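Metallo-beta-lactamase domain-containing protein 1 (Thermotoga maritima, PDB 1ZTC) is a metallo-beta-lactamase-fold protein that binds two nickel ions in the crystal and probably acts as a hydrolase, perhaps an endoribonuclease that cleaves RNA. Local coordinates at residues M13-G21 and S56-L67. Residues are numbered along the deposited sequence; the frame is centred on the assembly and turned at random. Where two conformers were deposited one is given.
Sequences MELKILVTG and SMDELEEKFSEL
Lys-63 NZ is gripped from three directions: it donates to Leu-18 O at 2.8 Å, donates to a water that also binds Ile-17 O, and makes a long, weak hydrogen bond within a salt bridge, 3.4 Å, to Glu-59 OE2 one helical turn back. The ammonium lies above the carbonyl plane of Leu-18, 39° out of it, because the lysine chain folds over that oxygen, bent at chi2 (-64°) and again at chi4. Glu-59, extended beyond CG, sets its other oxygen against Val-19, OE1 lying 3.6 Å from CG2; the same OE1 is in a salt bridge with Arg-29 of the second subunit, and OE2 reaches Thr-20 N through a water. This carboxylate thus joins helix, strand end and a neighbouring subunit, and the nearby cations probably favour its charged form. The case illustrates how a helix packs on the outer face of a sheet at its edge strand, as in the alpha-beta/beta-alpha sandwich of the metallo-beta-lactamase fold: helix 57-67 runs at 144° to strand 13-19, an outermost strand of the six-stranded sheet within the chain. A classic beta bulge, in which Leu-18 and Val-19 both face Val-37, is consistent with these successive residues both meeting the helix. Leu-18 divides its methyls, CD1 meeting Phe-64 CE1 at 3.9 Å and Leu-60 CD2, while CD2 lies 4.0 Å from Leu-67 CD1. Val-19 CG2 touches Leu-60 CD2, the side chains crossing at about a right angle. Near the helix C-terminus, Lys-16 slides past Leu-67, CD to CD2 4.0 Å, and its NZ reaches Glu-66 OE1 through a bridging water.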
loop_
_atom_site.group_PDB
_atom_site.type_symbol
_atom_site.label_atom_id
_atom_site.label_comp_id
_atom_site.label_asym_id
_atom_site.label_seq_id
_atom_site.Cartn_x
_atom_site.Cartn_y
_atom_site.Cartn_z
HETATM N N MSE A 13 -25.783 23.777 -6.284
HETATM C CA MSE A 13 -24.455 23.297 -5.974
HETATM C C MSE A 13 -24.322 21.831 -6.391
HETATM O O MSE A 13 -25.113 20.991 -5.988
HETATM C CB MSE A 13 -24.191 23.439 -4.488
HETATM C CG MSE A 13 -22.824 22.957 -4.095
HETATM SE SE MSE A 13 -22.386 23.457 -2.300
HETATM C CE MSE A 13 -21.644 24.827 -2.596
ATOM N N GLU A 14 -23.320 21.541 -7.214
ATOM C CA GLU A 14 -23.078 20.217 -7.738
ATOM C C GLU A 14 -21.875 19.614 -7.031
ATOM O O GLU A 14 -20.867 20.266 -6.909
ATOM C CB GLU A 14 -22.744 20.282 -9.225
ATOM C CG GLU A 14 -23.937 20.595 -10.119
ATOM C CD GLU A 14 -24.696 19.338 -10.542
ATOM O OE1 GLU A 14 -24.047 18.264 -10.731
ATOM O OE2 GLU A 14 -25.938 19.442 -10.690
ATOM N N LEU A 15 -21.994 18.350 -6.638
ATOM C CA LEU A 15 -20.949 17.617 -5.955
ATOM C C LEU A 15 -20.291 16.580 -6.875
ATOM O O LEU A 15 -20.978 15.881 -7.614
ATOM C CB LEU A 15 -21.554 16.879 -4.779
ATOM C CG LEU A 15 -20.656 15.848 -4.091
ATOM C CD1 LEU A 15 -19.673 16.531 -3.248
ATOM C CD2 LEU A 15 -21.461 14.901 -3.275
ATOM N N LYS A 16 -18.970 16.501 -6.822
ATOM C CA LYS A 16 -18.238 15.400 -7.396
ATOM C C LYS A 16 -17.210 14.920 -6.376
ATOM O O LYS A 16 -16.470 15.716 -5.805
ATOM C CB LYS A 16 -17.557 15.813 -8.689
ATOM C CG LYS A 16 -17.012 14.595 -9.496
ATOM C CD LYS A 16 -16.335 14.996 -10.824
ATOM C CE LYS A 16 -15.845 13.790 -11.682
ATOM N NZ LYS A 16 -16.862 12.696 -11.844
ATOM N N ILE A 17 -17.180 13.610 -6.136
ATOM C CA ILE A 17 -16.152 13.011 -5.311
ATOM C C ILE A 17 -14.973 12.661 -6.220
ATOM O O ILE A 17 -15.052 11.739 -7.022
ATOM C CB ILE A 17 -16.678 11.793 -4.533
ATOM C CG1 ILE A 17 -17.795 12.246 -3.568
ATOM C CG2 ILE A 17 -15.556 11.161 -3.703
ATOM C CD1 ILE A 17 -18.631 11.117 -3.001
ATOM N N LEU A 18 -13.888 13.421 -6.116
ATOM C CA LEU A 18 -12.751 13.236 -6.995
ATOM C C LEU A 18 -11.925 12.007 -6.625
ATOM O O LEU A 18 -11.363 11.320 -7.490
ATOM C CB LEU A 18 -11.861 14.471 -6.953
ATOM C CG LEU A 18 -12.516 15.795 -7.307
ATOM C CD1 LEU A 18 -11.448 16.842 -7.485
ATOM C CD2 LEU A 18 -13.396 15.680 -8.570
ATOM N N VAL A 19 -11.850 11.753 -5.334
ATOM C CA VAL A 19 -11.104 10.650 -4.756
ATOM C C VAL A 19 -11.895 10.120 -3.563
ATOM O O VAL A 19 -12.304 10.892 -2.713
ATOM C CB VAL A 19 -9.751 11.178 -4.203
ATOM C CG1 VAL A 19 -9.018 10.145 -3.363
ATOM C CG2 VAL A 19 -8.880 11.762 -5.331
ATOM N N THR A 20 -12.078 8.811 -3.481
ATOM C CA THR A 20 -12.475 8.189 -2.215
ATOM C C THR A 20 -11.215 7.730 -1.499
ATOM O O THR A 20 -10.347 7.051 -2.061
ATOM C CB THR A 20 -13.493 7.017 -2.337
ATOM O OG1 THR A 20 -12.907 5.970 -3.073
ATOM C CG2 THR A 20 -14.753 7.469 -3.031
ATOM N N GLY A 21 -11.107 8.135 -0.242
ATOM C CA GLY A 21 -9.880 7.978 0.517
ATOM C C GLY A 21 -9.641 6.586 1.015
ATOM O O GLY A 21 -10.506 5.715 0.926
ATOM N N SER A 56 -2.519 10.688 -4.135
ATOM C CA SER A 56 -3.675 10.805 -5.032
ATOM C C SER A 56 -3.424 11.624 -6.309
ATOM O O SER A 56 -4.351 11.876 -7.076
ATOM C CB SER A 56 -4.845 11.429 -4.281
ATOM O OG SER A 56 -5.278 10.544 -3.280
HETATM N N MSE A 57 -2.174 11.999 -6.552
HETATM C CA MSE A 57 -1.830 12.901 -7.638
HETATM C C MSE A 57 -2.273 12.411 -9.019
HETATM O O MSE A 57 -2.734 13.214 -9.829
HETATM C CB MSE A 57 -0.311 13.220 -7.649
HETATM C CG MSE A 57 0.574 12.006 -7.949
HETATM SE SE MSE A 57 2.469 12.493 -7.832
HETATM C CE MSE A 57 3.064 10.978 -6.543
ATOM N N ASP A 58 -2.142 11.120 -9.303
ATOM C CA ASP A 58 -2.574 10.608 -10.615
ATOM C C ASP A 58 -4.099 10.639 -10.747
ATOM O O ASP A 58 -4.619 10.917 -11.811
ATOM C CB ASP A 58 -2.113 9.176 -10.859
ATOM C CG ASP A 58 -0.597 9.042 -10.910
ATOM O OD1 ASP A 58 0.069 10.062 -11.221
ATOM O OD2 ASP A 58 -0.101 7.906 -10.660
ATOM N N GLU A 59 -4.811 10.317 -9.667
ATOM C CA GLU A 59 -6.272 10.357 -9.721
ATOM C C GLU A 59 -6.763 11.788 -9.898
ATOM O O GLU A 59 -7.694 12.044 -10.677
ATOM C CB GLU A 59 -6.930 9.723 -8.485
ATOM C CG GLU A 59 -8.432 9.457 -8.703
ATOM C CD GLU A 59 -9.093 8.605 -7.614
ATOM O OE1 GLU A 59 -8.465 8.368 -6.539
ATOM O OE2 GLU A 59 -10.237 8.158 -7.875
ATOM N N LEU A 60 -6.156 12.718 -9.159
ATOM C CA LEU A 60 -6.531 14.108 -9.281
ATOM C C LEU A 60 -6.256 14.655 -10.666
ATOM O O LEU A 60 -7.086 15.370 -11.220
ATOM C CB LEU A 60 -5.861 14.958 -8.211
ATOM C CG LEU A 60 -6.441 14.693 -6.821
ATOM C CD1 LEU A 60 -5.491 15.232 -5.773
ATOM C CD2 LEU A 60 -7.840 15.271 -6.656
ATOM N N GLU A 61 -5.100 14.318 -11.222
ATOM C CA GLU A 61 -4.748 14.710 -12.583
ATOM C C GLU A 61 -5.856 14.344 -13.581
ATOM O O GLU A 61 -6.276 15.129 -14.436
ATOM C CB GLU A 61 -3.458 13.973 -12.964
ATOM C CG GLU A 61 -2.762 14.442 -14.243
ATOM C CD GLU A 61 -1.937 15.661 -13.969
ATOM O OE1 GLU A 61 -2.478 16.774 -14.098
ATOM O OE2 GLU A 61 -0.775 15.500 -13.552
ATOM N N GLU A 62 -6.291 13.103 -13.479
ATOM C CA GLU A 62 -7.310 12.534 -14.336
ATOM C C GLU A 62 -8.671 13.223 -14.125
ATOM O O GLU A 62 -9.362 13.550 -15.095
ATOM C CB GLU A 62 -7.308 11.062 -13.978
ATOM C CG GLU A 62 -8.216 10.112 -14.570
ATOM C CD GLU A 62 -7.941 8.749 -13.887
ATOM O OE1 GLU A 62 -6.890 8.112 -14.199
ATOM O OE2 GLU A 62 -8.731 8.387 -12.974
ATOM N N LYS A 63 -9.047 13.492 -12.870
ATOM C CA LYS A 63 -10.329 14.156 -12.612
ATOM C C LYS A 63 -10.327 15.641 -13.029
ATOM O O LYS A 63 -11.300 16.125 -13.589
ATOM C CB LYS A 63 -10.736 14.038 -11.156
ATOM C CG LYS A 63 -10.857 12.633 -10.624
ATOM C CD LYS A 63 -11.938 11.854 -11.312
ATOM C CE LYS A 63 -11.825 10.374 -11.006
ATOM N NZ LYS A 63 -12.398 10.063 -9.714
ATOM N N PHE A 64 -9.237 16.349 -12.760
ATOM C CA PHE A 64 -9.101 17.718 -13.202
ATOM C C PHE A 64 -9.170 17.807 -14.728
ATOM O O PHE A 64 -9.826 18.695 -15.284
ATOM C CB PHE A 64 -7.797 18.329 -12.669
ATOM C CG PHE A 64 -7.953 19.002 -11.319
ATOM C CD1 PHE A 64 -8.238 18.260 -10.179
ATOM C CD2 PHE A 64 -7.820 20.389 -11.190
ATOM C CE1 PHE A 64 -8.385 18.886 -8.914
ATOM C CE2 PHE A 64 -7.980 21.014 -9.946
ATOM C CZ PHE A 64 -8.259 20.241 -8.803
ATOM N N SER A 65 -8.506 16.869 -15.403
ATOM C CA SER A 65 -8.577 16.797 -16.867
ATOM C C SER A 65 -10.010 16.573 -17.356
ATOM O O SER A 65 -10.477 17.274 -18.251
ATOM C CB SER A 65 -7.678 15.692 -17.400
ATOM O OG SER A 65 -7.684 15.701 -18.808
ATOM N N GLU A 66 -10.727 15.629 -16.748
ATOM C CA GLU A 66 -12.129 15.422 -17.086
ATOM C C GLU A 66 -12.972 16.670 -16.880
ATOM O O GLU A 66 -13.861 16.947 -17.664
ATOM C CB GLU A 66 -12.760 14.343 -16.215
ATOM C CG GLU A 66 -12.406 12.897 -16.541
ATOM C CD GLU A 66 -12.830 11.933 -15.402
ATOM O OE1 GLU A 66 -13.805 12.266 -14.658
ATOM O OE2 GLU A 66 -12.171 10.862 -15.249
ATOM N N LEU A 67 -12.746 17.375 -15.777
ATOM C CA LEU A 67 -13.509 18.582 -15.461
ATOM C C LEU A 67 -13.127 19.796 -16.317
ATOM O O LEU A 67 -13.856 20.790 -16.353
ATOM C CB LEU A 67 -13.319 18.940 -13.999
ATOM C CG LEU A 67 -14.036 18.039 -13.010
ATOM C CD1 LEU A 67 -13.520 18.330 -11.618
ATOM C CD2 LEU A 67 -15.528 18.254 -13.088
HETATM O O HOH W 1 -14.855 10.574 -13.112
HETATM O O HOH W 2 -15.088 11.199 -9.687
HETATM O O HOH W 3 -12.131 7.492 -6.136
#